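PDB 3M9V: FAD-dependent oxidoreductase from Actinomadura kijaniata, which takes part in the biosynthesis of D-kijanose, binds dTDP, and is probably a flavin-dependent oxidoreductase that acts on a dTDP-linked sugar. Local coordinates for residues D276-A281 with S356-L361; S360-A365 with H371-L376; S166-L171 with T209-W214. One frame throughout, in Å; residues are numbered along the deposited sequence. Where two conformers were deposited one is given.

Interaction 1: residues D276-A281 with S356-L361; sequences DTAVAA and SDCLSL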
loop_
_atom_site.group_PDB
_atom_site.type_symbol
_atom_site.label_atom_id
_atom_site.label_comp_id
_atom_site.label_asym_id
_atom_site.label_seq_id
_atom_site.Cartn_x
_atom_site.Cartn_y
_atom_site.Cartn_z
ATOM N N ASP A 276 2.021 -21.740 1.310
ATOM C CA ASP A 276 2.589 -23.087 1.372
ATOM C C ASP A 276 3.111 -23.544 0.024
ATOM O O ASP A 276 4.165 -24.174 -0.044
ATOM C CB ASP A 276 1.526 -24.101 1.788
ATOM C CG ASP A 276 1.208 -23.993 3.258
ATOM O OD1 ASP A 276 1.905 -23.286 4.008
ATOM O OD2 ASP A 276 0.185 -24.564 3.642
ATOM N N THR A 277 2.352 -23.246 -1.025
ATOM C CA THR A 277 2.758 -23.468 -2.415
ATOM C C THR A 277 4.007 -22.713 -2.844
ATOM O O THR A 277 4.911 -23.289 -3.470
ATOM C CB THR A 277 1.617 -23.092 -3.389
ATOM O OG1 THR A 277 0.472 -23.867 -3.034
ATOM C CG2 THR A 277 1.974 -23.462 -4.806
ATOM N N ALA A 278 4.050 -21.431 -2.495
ATOM C CA ALA A 278 5.202 -20.597 -2.809
ATOM C C ALA A 278 6.455 -21.091 -2.097
ATOM O O ALA A 278 7.493 -21.223 -2.731
ATOM C CB ALA A 278 4.968 -19.138 -2.471
ATOM N N VAL A 279 6.353 -21.396 -0.808
ATOM C CA VAL A 279 7.510 -21.845 -0.029
ATOM C C VAL A 279 8.014 -23.179 -0.597
ATOM O O VAL A 279 9.219 -23.330 -0.815
ATOM C CB VAL A 279 7.130 -21.918 1.479
ATOM C CG1 VAL A 279 8.271 -22.432 2.354
ATOM C CG2 VAL A 279 6.735 -20.525 1.960
ATOM N N ALA A 280 7.112 -24.122 -0.866
ATOM C CA ALA A 280 7.506 -25.408 -1.442
ATOM C C ALA A 280 8.242 -25.176 -2.758
ATOM O O ALA A 280 9.321 -25.758 -2.968
ATOM C CB ALA A 280 6.308 -26.352 -1.611
ATOM N N ALA A 281 7.707 -24.292 -3.603
ATOM C CA ALA A 281 8.381 -23.945 -4.854
ATOM C C ALA A 281 9.803 -23.413 -4.635
ATOM O O ALA A 281 10.738 -23.791 -5.352
ATOM C CB ALA A 281 7.545 -23.004 -5.738
ATOM N N SER A 356 -1.481 -12.713 -4.287
ATOM C CA SER A 356 -0.776 -12.057 -5.381
ATOM C C SER A 356 0.746 -12.089 -5.214
ATOM O O SER A 356 1.479 -12.445 -6.146
ATOM C CB SER A 356 -1.337 -10.650 -5.629
ATOM O OG SER A 356 -0.573 -9.992 -6.620
ATOM N N ASP A 357 1.251 -11.789 -4.023
ATOM C CA ASP A 357 2.703 -11.773 -3.838
ATOM C C ASP A 357 3.325 -13.155 -4.037
ATOM O O ASP A 357 4.496 -13.210 -4.353
ATOM C CB ASP A 357 3.150 -11.265 -2.464
ATOM C CG ASP A 357 2.963 -9.764 -2.322
ATOM O OD1 ASP A 357 3.031 -9.257 -1.189
ATOM O OD2 ASP A 357 2.703 -9.079 -3.329
ATOM N N CYS A 358 2.584 -14.223 -3.756
ATOM C CA CYS A 358 3.000 -15.607 -3.957
ATOM C C CYS A 358 3.311 -15.962 -5.412
ATOM O O CYS A 358 4.216 -16.762 -5.699
ATOM C CB CYS A 358 2.001 -16.595 -3.355
ATOM S SG CYS A 358 2.053 -16.631 -1.549
ATOM N N LEU A 359 2.583 -15.332 -6.324
ATOM C CA LEU A 359 2.822 -15.503 -7.749
ATOM C C LEU A 359 4.153 -14.891 -8.157
ATOM O O LEU A 359 4.812 -15.408 -9.067
ATOM C CB LEU A 359 1.699 -14.853 -8.567
ATOM C CG LEU A 359 0.455 -15.747 -8.764
ATOM C CD1 LEU A 359 -0.570 -15.540 -7.669
ATOM C CD2 LEU A 359 -0.278 -15.518 -10.061
ATOM N N SER A 360 4.514 -13.780 -7.523
ATOM C CA SER A 360 5.844 -13.223 -7.736
ATOM C C SER A 360 6.929 -14.205 -7.273
ATOM O O SER A 360 7.965 -14.267 -7.923
ATOM C CB SER A 360 6.024 -11.906 -6.983
ATOM O OG SER A 360 5.075 -10.986 -7.478
ATOM N N LEU A 361 6.744 -14.940 -6.176
ATOM C CA LEU A 361 7.736 -15.929 -5.765
ATOM C C LEU A 361 7.879 -17.108 -6.728
ATOM O O LEU A 361 8.989 -17.550 -7.014
ATOM C CB LEU A 361 7.413 -16.479 -4.377
ATOM C CG LEU A 361 7.526 -15.374 -3.321
ATOM C CD1 LEU A 361 6.906 -15.748 -1.993
ATOM C CD2 LEU A 361 9.023 -15.090 -3.192
#
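Leu361 and Cys358 both close on the methyl of Ala278, the only residue of 276-281 within contact distance of 356-361. Leu361 can be followed outward from the backbone. Its CB already lies near the methyl, with 4.1 Å from Leu361 CB to Ala278 CB. CG sits farther back and serves as the branch point. It is anti to the carbonyl carbon (chi1 -65°), and this turn brings one branch round to the alanine. That branch ends in CD1, and Leu361 CD1 to Ala278 CB is 3.9 Å. The other branch, CD2, heads away from Ala278. Leu361 also packs on Leu282 of helix 264-283 and on Ala293 and Ile300 of helix 291-323, so it lies between three helices.

Cys358 comes one helical turn earlier. Its sulfur also stands anti to the carbonyl carbon, and Cys358 SG is 4.0 Å from Ala278 CB. CB of Cys358 is equally close to that methyl, so the cysteine meets it along its whole short length. Cys358 also rests on Ala274 and on Leu373 of helix 372-379. The CA atoms of Ala278 and Cys358 are 5.6 Å apart, which is a close approach for two helices.

All three residues are buried in the helical C-terminal acyl-CoA dehydrogenase domain. No hydrogen bond or salt bridge spans the contact. Its chemistry is that of methyl, methylene and sulfur surfaces, so cohesion here rests on dispersion and the exclusion of water, and the close approach is consistent with the small size of the alanine.

Interaction 2: residues S360-A365 with H371-L376; sequences SLVGGA and HPLARL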
loop_
_atom_site.group_PDB
_atom_site.type_symbol
_atom_site.label_atom_id
_atom_site.label_comp_id
_atom_site.label_asym_id
_atom_site.label_seq_id
_atom_site.Cartn_x
_atom_site.Cartn_y
_atom_site.Cartn_z
ATOM N N SER A 360 4.514 -13.780 -7.523
ATOM C CA SER A 360 5.844 -13.223 -7.736
ATOM C C SER A 360 6.929 -14.205 -7.273
ATOM O O SER A 360 7.965 -14.267 -7.923
ATOM C CB SER A 360 6.024 -11.906 -6.983
ATOM O OG SER A 360 5.075 -10.986 -7.478
ATOM N N LEU A 361 6.744 -14.940 -6.176
ATOM C CA LEU A 361 7.736 -15.929 -5.765
ATOM C C LEU A 361 7.879 -17.108 -6.728
ATOM O O LEU A 361 8.989 -17.550 -7.014
ATOM C CB LEU A 361 7.413 -16.479 -4.377
ATOM C CG LEU A 361 7.526 -15.374 -3.321
ATOM C CD1 LEU A 361 6.906 -15.748 -1.993
ATOM C CD2 LEU A 361 9.023 -15.090 -3.192
ATOM N N VAL A 362 6.776 -17.727 -7.128
ATOM C CA VAL A 362 6.823 -18.828 -8.067
ATOM C C VAL A 362 7.234 -18.398 -9.480
ATOM O O VAL A 362 7.921 -19.171 -10.137
ATOM C CB VAL A 362 5.454 -19.501 -8.137
ATOM C CG1 VAL A 362 5.477 -20.590 -9.220
ATOM C CG2 VAL A 362 5.101 -20.043 -6.757
ATOM N N GLY A 363 6.814 -17.223 -9.938
ATOM C CA GLY A 363 7.078 -16.702 -11.275
ATOM C C GLY A 363 6.131 -17.270 -12.326
ATOM O O GLY A 363 5.072 -17.770 -11.953
ATOM N N GLY A 364 6.542 -17.272 -13.599
ATOM C CA GLY A 364 5.681 -17.470 -14.767
ATOM C C GLY A 364 4.845 -18.736 -14.824
ATOM O O GLY A 364 3.717 -18.729 -15.338
ATOM N N ALA A 365 5.341 -19.820 -14.232
ATOM C CA ALA A 365 4.534 -21.044 -14.144
ATOM C C ALA A 365 3.189 -20.800 -13.463
ATOM O O ALA A 365 2.241 -21.491 -13.752
ATOM C CB ALA A 365 5.273 -22.153 -13.408
ATOM N N HIS A 371 -2.134 -24.049 -12.979
ATOM C CA HIS A 371 -1.346 -24.000 -11.754
ATOM C C HIS A 371 -2.297 -23.646 -10.615
ATOM O O HIS A 371 -3.159 -22.778 -10.793
ATOM C CB HIS A 371 -0.257 -22.921 -11.878
ATOM C CG HIS A 371 0.790 -23.015 -10.819
ATOM N ND1 HIS A 371 0.614 -22.507 -9.543
ATOM C CD2 HIS A 371 2.017 -23.586 -10.851
ATOM C CE1 HIS A 371 1.706 -22.744 -8.841
ATOM N NE2 HIS A 371 2.565 -23.397 -9.606
ATOM N N PRO A 372 -2.124 -24.264 -9.432
ATOM C CA PRO A 372 -2.947 -23.955 -8.262
ATOM C C PRO A 372 -3.005 -22.472 -7.899
ATOM O O PRO A 372 -4.060 -21.992 -7.472
ATOM C CB PRO A 372 -2.237 -24.698 -7.119
ATOM C CG PRO A 372 -1.519 -25.811 -7.804
ATOM C CD PRO A 372 -1.042 -25.209 -9.096
ATOM N N LEU A 373 -1.923 -21.724 -8.058
ATOM C CA LEU A 373 -1.945 -20.322 -7.639
ATOM C C LEU A 373 -2.929 -19.511 -8.494
ATOM O O LEU A 373 -3.457 -18.495 -8.029
ATOM C CB LEU A 373 -0.570 -19.654 -7.705
ATOM C CG LEU A 373 0.387 -20.034 -6.556
ATOM C CD1 LEU A 373 1.736 -19.341 -6.770
ATOM C CD2 LEU A 373 -0.188 -19.585 -5.208
ATOM N N ALA A 374 -3.123 -19.941 -9.743
ATOM C CA ALA A 374 -3.932 -19.220 -10.711
ATOM C C ALA A 374 -5.368 -19.390 -10.266
ATOM O O ALA A 374 -6.175 -18.465 -10.374
ATOM C CB ALA A 374 -3.732 -19.815 -12.096
ATOM N N ARG A 375 -5.693 -20.568 -9.743
ATOM C CA ARG A 375 -7.026 -20.736 -9.170
ATOM C C ARG A 375 -7.222 -19.981 -7.842
ATOM O O ARG A 375 -8.300 -19.437 -7.576
ATOM C CB ARG A 375 -7.349 -22.230 -8.996
ATOM C CG ARG A 375 -8.727 -22.463 -8.367
ATOM C CD ARG A 375 -9.166 -23.933 -8.322
ATOM N NE ARG A 375 -8.380 -24.773 -7.425
ATOM C CZ ARG A 375 -7.396 -25.586 -7.803
ATOM N NH1 ARG A 375 -6.767 -26.305 -6.893
ATOM N NH2 ARG A 375 -6.984 -25.681 -9.061
ATOM N N LEU A 376 -6.216 -19.980 -6.973
ATOM C CA LEU A 376 -6.288 -19.297 -5.676
ATOM C C LEU A 376 -6.432 -17.793 -5.914
ATOM O O LEU A 376 -7.202 -17.131 -5.203
ATOM C CB LEU A 376 -5.002 -19.541 -4.904
ATOM C CG LEU A 376 -4.802 -21.026 -4.548
ATOM C CD1 LEU A 376 -3.755 -21.181 -3.450
ATOM C CD2 LEU A 376 -6.112 -21.653 -4.068
#
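Val362 lays its CG2 methyl against the tip of Leu373, and Val362 CG2 to Leu373 CD1 is 3.4 Å, tighter than usual for two carbons. CG2 stands anti to the carbonyl carbon, while CG1 is anti to the backbone N (chi1 175°). The two methyls therefore serve different partners. CG1 of Val362 faces the His371 ring and lies 4.1 Å from His371 NE2, approaching it obliquely.

The other ring nitrogen, ND1, is used within its own segment. Leu373 N donates to His371 ND1 at 3.0 Å, nearly straight at 166°. The donor lies close to the ring plane, so the bond helps to hold the ring's rotation. It also implies that ND1 has no proton, which would probably sit on NE2 instead. Pro372 CD lies over one ring face, offset toward the rim. Ala365 O reaches the base of the side chain, 3.4 Å from His371 CB, and also bonds to Thr368 OG1. With an alanine at position His371, Leu373 N is likely to lose its capping acceptor, and a gap to open beside Val362 CG1 and Ala365 O.

Outside these residues, Val362 also packs on Ala281, and Leu373 on Ala274, both of helix 264-283. Arg285 donates to the carbonyls of Leu361 and Val362 at the end of helix 329-362. Gly363 then leaves helical angles with positive phi (81°).

The contact joins the last turn of helix 329-362 to the first turn of helix 372-379. His371 is the side-chain N-cap of that second helix, in the helical C-terminal domain of the acyl-CoA dehydrogenase family.

Interaction 3: residues S166-L171 with T209-W214; sequences SGRKTL and TVLDNW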
loop_
_atom_site.group_PDB
_atom_site.type_symbol
_atom_site.label_atom_id
_atom_site.label_comp_id
_atom_site.label_asym_id
_atom_site.label_seq_id
_atom_site.Cartn_x
_atom_site.Cartn_y
_atom_site.Cartn_z
ATOM N N SER A 166 -43.571 -16.512 -4.325
ATOM C CA SER A 166 -43.043 -16.247 -5.660
ATOM C C SER A 166 -41.824 -15.330 -5.641
ATOM O O SER A 166 -41.741 -14.394 -4.843
ATOM C CB SER A 166 -44.118 -15.622 -6.553
ATOM O OG SER A 166 -45.109 -16.572 -6.904
ATOM N N GLY A 167 -40.906 -15.564 -6.563
ATOM C CA GLY A 167 -39.738 -14.696 -6.648
ATOM C C GLY A 167 -38.578 -15.501 -7.203
ATOM O O GLY A 167 -38.748 -16.492 -7.916
ATOM N N ARG A 168 -37.383 -15.019 -6.884
ATOM C CA ARG A 168 -36.168 -15.638 -7.381
ATOM C C ARG A 168 -35.022 -15.136 -6.522
ATOM O O ARG A 168 -34.942 -13.939 -6.237
ATOM C CB ARG A 168 -35.970 -15.392 -8.872
ATOM C CG ARG A 168 -34.603 -14.880 -9.201
ATOM C CD ARG A 168 -33.849 -15.778 -10.144
ATOM N NE ARG A 168 -34.195 -15.595 -11.545
ATOM C CZ ARG A 168 -33.382 -15.846 -12.572
ATOM N NH1 ARG A 168 -32.129 -16.234 -12.402
ATOM N NH2 ARG A 168 -33.816 -15.687 -13.808
ATOM N N LYS A 169 -34.176 -16.052 -6.056
ATOM C CA LYS A 169 -33.029 -15.608 -5.259
ATOM C C LYS A 169 -31.766 -15.964 -6.038
ATOM O O LYS A 169 -31.735 -16.889 -6.849
ATOM C CB LYS A 169 -32.989 -16.288 -3.887
ATOM C CG LYS A 169 -34.129 -15.898 -2.961
ATOM C CD LYS A 169 -33.976 -14.458 -2.454
ATOM C CE LYS A 169 -34.916 -14.150 -1.292
ATOM N NZ LYS A 169 -34.909 -12.670 -1.030
ATOM N N THR A 170 -30.707 -15.208 -5.790
ATOM C CA THR A 170 -29.505 -15.368 -6.579
ATOM C C THR A 170 -28.347 -15.775 -5.677
ATOM O O THR A 170 -28.426 -15.602 -4.462
ATOM C CB THR A 170 -29.223 -14.076 -7.356
ATOM O OG1 THR A 170 -28.188 -14.363 -8.302
ATOM C CG2 THR A 170 -28.881 -12.931 -6.427
ATOM N N LEU A 171 -27.295 -16.348 -6.255
ATOM C CA LEU A 171 -26.066 -16.624 -5.522
ATOM C C LEU A 171 -26.324 -17.587 -4.376
ATOM O O LEU A 171 -25.873 -17.364 -3.248
ATOM C CB LEU A 171 -25.338 -15.348 -5.070
ATOM C CG LEU A 171 -24.909 -14.382 -6.181
ATOM C CD1 LEU A 171 -24.151 -13.163 -5.613
ATOM C CD2 LEU A 171 -24.088 -15.013 -7.306
ATOM N N THR A 209 -37.758 -24.279 -8.814
ATOM C CA THR A 209 -36.708 -24.727 -9.735
ATOM C C THR A 209 -35.320 -24.277 -9.273
ATOM O O THR A 209 -35.165 -23.119 -8.878
ATOM C CB THR A 209 -36.878 -24.105 -11.141
ATOM O OG1 THR A 209 -38.220 -24.316 -11.593
ATOM C CG2 THR A 209 -35.949 -24.820 -12.115
ATOM N N VAL A 210 -34.347 -25.187 -9.317
ATOM C CA VAL A 210 -32.933 -24.829 -9.181
ATOM C C VAL A 210 -32.256 -24.637 -10.529
ATOM O O VAL A 210 -32.254 -25.585 -11.303
ATOM C CB VAL A 210 -32.187 -25.911 -8.400
ATOM C CG1 VAL A 210 -30.680 -25.598 -8.344
ATOM C CG2 VAL A 210 -32.798 -25.999 -7.003
ATOM N N LEU A 211 -31.716 -23.453 -10.827
ATOM C CA LEU A 211 -31.187 -23.224 -12.172
ATOM C C LEU A 211 -29.736 -23.693 -12.189
ATOM O O LEU A 211 -29.215 -24.161 -11.175
ATOM C CB LEU A 211 -31.261 -21.757 -12.585
ATOM C CG LEU A 211 -32.618 -21.045 -12.578
ATOM C CD1 LEU A 211 -32.449 -19.604 -13.100
ATOM C CD2 LEU A 211 -33.639 -21.785 -13.434
ATOM N N ASP A 212 -29.076 -23.582 -13.333
ATOM C CA ASP A 212 -27.752 -24.179 -13.445
ATOM C C ASP A 212 -26.903 -23.144 -14.160
ATOM O O ASP A 212 -26.317 -23.442 -15.198
ATOM C CB ASP A 212 -27.815 -25.453 -14.280
ATOM C CG ASP A 212 -26.443 -26.054 -14.517
ATOM O OD1 ASP A 212 -25.561 -25.904 -13.656
ATOM O OD2 ASP A 212 -26.210 -26.704 -15.555
ATOM N N ASN A 213 -26.889 -21.943 -13.593
ATOM C CA ASN A 213 -26.419 -20.727 -14.235
ATOM C C ASN A 213 -25.227 -20.059 -13.533
ATOM O O ASN A 213 -24.985 -18.880 -13.741
ATOM C CB ASN A 213 -27.559 -19.709 -14.298
ATOM C CG ASN A 213 -27.934 -19.179 -12.929
ATOM O OD1 ASN A 213 -28.042 -19.917 -11.946
ATOM N ND2 ASN A 213 -28.134 -17.873 -12.853
ATOM N N TRP A 214 -24.471 -20.776 -12.712
ATOM C CA TRP A 214 -23.318 -20.165 -12.059
ATOM C C TRP A 214 -22.076 -20.326 -12.923
ATOM O O TRP A 214 -21.631 -21.433 -13.202
ATOM C CB TRP A 214 -23.065 -20.782 -10.675
ATOM C CG TRP A 214 -21.795 -20.333 -10.005
ATOM C CD1 TRP A 214 -20.761 -21.138 -9.620
ATOM C CD2 TRP A 214 -21.399 -18.988 -9.678
ATOM N NE1 TRP A 214 -19.753 -20.387 -9.077
ATOM C CE2 TRP A 214 -20.112 -19.066 -9.083
ATOM C CE3 TRP A 214 -21.997 -17.736 -9.836
ATOM C CZ2 TRP A 214 -19.403 -17.946 -8.642
ATOM C CZ3 TRP A 214 -21.302 -16.610 -9.374
ATOM C CH2 TRP A 214 -20.024 -16.732 -8.785
#
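Leu211 places its CD1 methyl over one face of the Arg168 guanidinium, and Leu211 CD1 to Arg168 NH1 is 3.5 Å. The setting is the beta-rich middle domain of the acyl-CoA dehydrogenase fold. Strands 163-172 and 208-210 each pair antiparallel with strand 225-234, which lies between them, so the contact is made by side chains reaching over that strand. No hydrogen bond joins the two segments.

The side chains of Arg168 and Leu211 cross at about a right angle. The arginine chain bends at chi2 and chi3, and the bends carry the guanidinium toward Leu211 and Asp226. Asn213 stands at the edge of the guanidinium, with its ND2 4.3 Å from Arg168 NH1. Farther along, Leu171 touches Trp214 obliquely through its own branch tip, and Leu171 CD2 to Trp214 CZ3 is 3.8 Å.

The second shell centres on Asp226 of the intervening strand, outside both segments. Asp226 OD2 forms a salt bridge with Arg168 NH1, and Asp226 OD1 bonds to Thr170 OG1. The backbone N of Asp226 bonds to Asn213 OD1. One residue thus holds Arg168, Thr170 two residues on, and Asn213. Leu211 also packs on Asp226.

At the other end, the Leu171 side chain is about 6 Å from that of Ser173 and about 7 Å from that of Phe385. Both residues bind FMN in a structure of this protein, though no flavin is bound to this chain. Tyr367 of a second subunit packs on Trp214. The indole itself is anchored by a hydrogen bond from Trp214 NE1 to Met219 O.

Interactions 1 and 2 are neighbours, with centres about 7 Å apart, and both use helix 329-362. They share Ser360 and Leu361, and they touch directly: Val362 CG2 lies 4.0 Å from Ala278 CA, and Leu373 CD1 lies 3.7 Å from Cys358 O. Helices 264-283, 329-362 and 372-379 thus pack as one cluster, away from the annotated sites. Interaction 3 belongs to the middle domain. Its centre is about 37 Å from that of interaction 1 and about 33 Å from that of interaction 2. It alone comes near the flavin site, within about 6 to 7 Å of Ser173 and Phe385 through Leu171. Lys169 also makes a weak hydrogen bond to Asn184 O, in the dTDP pocket.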